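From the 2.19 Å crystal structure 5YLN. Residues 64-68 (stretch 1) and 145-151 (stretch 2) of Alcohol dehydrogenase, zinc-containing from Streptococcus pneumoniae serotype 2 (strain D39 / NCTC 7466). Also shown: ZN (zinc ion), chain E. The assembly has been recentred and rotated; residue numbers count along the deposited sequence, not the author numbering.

Stretch 1 64-68: HEGIG
Stretch 2, residues 145-151: SDEALVM

A strand that includes I67 and G68 lies against a helix that begins at D146; their axes approach to 7.3 Å, with 122° between their N-to-C directions. The register is set where the CA atoms of G66 and V150 come within 5.1 Å. No direct hydrogen bond links the stretches, so packing and one water hold this contact.

S145 (phi/psi -73/151, chi1 p) starts the helix from its N-cap position: its OG accepts from A148 N at 3.2 Å, while its O takes L149 N at 3.0 Å. D146 follows with helical angles (-55/-40) and chi1 m; its CA-to-CB bond points sideways, and its CG lies 3.5 Å from I67 CD1. Both carboxylate oxygens are hydrogen-bonded elsewhere in the structure, so the methyl packs against an acid whose polar needs are already met. E147 points away and A148 is out of reach; contact with the strand resumes at L149.

L149 (m, t) points toward the strand, its CB 3.8 Å from I67 CG2. V150 (chi1 t) is directed sideways, with CG2 3.9 Å from I67 CG1; its N closes the helical turn onto D146 O at 3.0 Å. I67, extended at -121/157 with chi1 p and chi2 t, thus meets residues at i, i+3 and i+4 of the helix and has the largest covered area of the contact. V150 CG1 also comes 4.5 Å from G66 N. At 170/165, G66 has a backbone on which a CB would jam against the carbonyl O of E65.

V150 O completes the link through water 1, which donates to it and to E65 OE1, each at 2.8 Å; E65 is at -136/138, with chi1 m and chi2 t. M151 (m, m, chi3 95°) points away at its CB. Beyond the packing, H64 (chi1 p) binds zinc through NE2 at 2.1 Å from ZN.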

# COMPACT_ATOMS: atom_id res chain seq x y z
N HIS A 64 -9.74 18.98 -18.58
CA HIS A 64 -8.95 17.88 -19.10
C HIS A 64 -9.82 16.67 -19.43
O HIS A 64 -9.37 15.54 -19.27
CB HIS A 64 -7.85 17.49 -18.09
CG HIS A 64 -8.35 17.31 -16.70
ND1 HIS A 64 -8.48 18.37 -15.82
CD2 HIS A 64 -8.78 16.21 -16.03
CE1 HIS A 64 -8.96 17.92 -14.67
NE2 HIS A 64 -9.14 16.62 -14.77
N GLU A 65 -11.06 16.88 -19.88
CA GLU A 65 -11.95 15.80 -20.29
C GLU A 65 -12.64 16.19 -21.59
O GLU A 65 -13.07 17.34 -21.73
CB GLU A 65 -13.00 15.50 -19.22
CG GLU A 65 -12.43 15.18 -17.81
CD GLU A 65 -13.47 15.35 -16.73
OE1 GLU A 65 -14.24 14.41 -16.50
OE2 GLU A 65 -13.57 16.47 -16.16
N GLY A 66 -12.75 15.24 -22.53
CA GLY A 66 -13.51 15.55 -23.74
C GLY A 66 -13.40 14.54 -24.87
O GLY A 66 -12.55 13.65 -24.86
N ILE A 67 -14.32 14.67 -25.84
CA ILE A 67 -14.28 14.02 -27.14
C ILE A 67 -14.27 15.12 -28.20
O ILE A 67 -14.74 16.25 -27.98
CB ILE A 67 -15.47 13.07 -27.39
CG1 ILE A 67 -16.80 13.83 -27.23
CG2 ILE A 67 -15.42 11.86 -26.49
CD1 ILE A 67 -18.01 13.11 -27.83
N GLY A 68 -13.76 14.77 -29.37
CA GLY A 68 -13.75 15.71 -30.47
C GLY A 68 -13.44 15.06 -31.80
O GLY A 68 -13.53 13.84 -31.96
N SER A 145 -22.62 6.25 -26.45
CA SER A 145 -23.09 7.63 -26.41
C SER A 145 -21.95 8.58 -26.06
O SER A 145 -21.00 8.23 -25.35
CB SER A 145 -24.21 7.77 -25.39
OG SER A 145 -23.68 7.65 -24.08
N ASP A 146 -22.06 9.82 -26.57
CA ASP A 146 -21.09 10.87 -26.28
C ASP A 146 -20.92 11.07 -24.77
O ASP A 146 -19.80 11.23 -24.29
CB ASP A 146 -21.53 12.18 -26.93
CG ASP A 146 -21.34 12.18 -28.46
OD1 ASP A 146 -20.90 11.16 -29.05
OD2 ASP A 146 -21.61 13.24 -29.07
N GLU A 147 -22.02 11.03 -24.03
CA GLU A 147 -21.95 11.26 -22.59
C GLU A 147 -21.13 10.17 -21.91
O GLU A 147 -20.38 10.45 -20.97
CB GLU A 147 -23.36 11.33 -21.99
CG GLU A 147 -24.16 12.56 -22.40
CD GLU A 147 -24.57 12.55 -23.87
OE1 GLU A 147 -24.30 13.55 -24.56
OE2 GLU A 147 -25.14 11.53 -24.33
N ALA A 148 -21.27 8.92 -22.37
CA ALA A 148 -20.48 7.85 -21.79
C ALA A 148 -19.01 7.98 -22.19
O ALA A 148 -18.12 7.71 -21.38
CB ALA A 148 -21.03 6.49 -22.21
N LEU A 149 -18.74 8.41 -23.42
CA LEU A 149 -17.35 8.52 -23.85
C LEU A 149 -16.61 9.62 -23.10
O LEU A 149 -15.43 9.46 -22.77
CB LEU A 149 -17.29 8.76 -25.36
CG LEU A 149 -17.72 7.55 -26.19
CD1 LEU A 149 -17.99 7.95 -27.66
CD2 LEU A 149 -16.66 6.41 -26.08
N VAL A 150 -17.27 10.77 -22.84
CA VAL A 150 -16.58 11.83 -22.11
C VAL A 150 -16.17 11.36 -20.71
O VAL A 150 -15.14 11.78 -20.18
CB VAL A 150 -17.46 13.10 -22.05
CG1 VAL A 150 -16.86 14.14 -21.09
CG2 VAL A 150 -17.59 13.69 -23.42
N MET A 151 -16.97 10.48 -20.10
CA MET A 151 -16.64 9.92 -18.80
C MET A 151 -15.38 9.05 -18.84
O MET A 151 -14.76 8.84 -17.80
CB MET A 151 -17.83 9.12 -18.25
CG MET A 151 -19.14 9.93 -18.07
SD MET A 151 -19.02 11.36 -16.94
CE MET A 151 -18.70 12.74 -18.03
ZN ZN E . -10.06 15.33 -13.43
O HOH W 1 -13.92 11.91 -17.70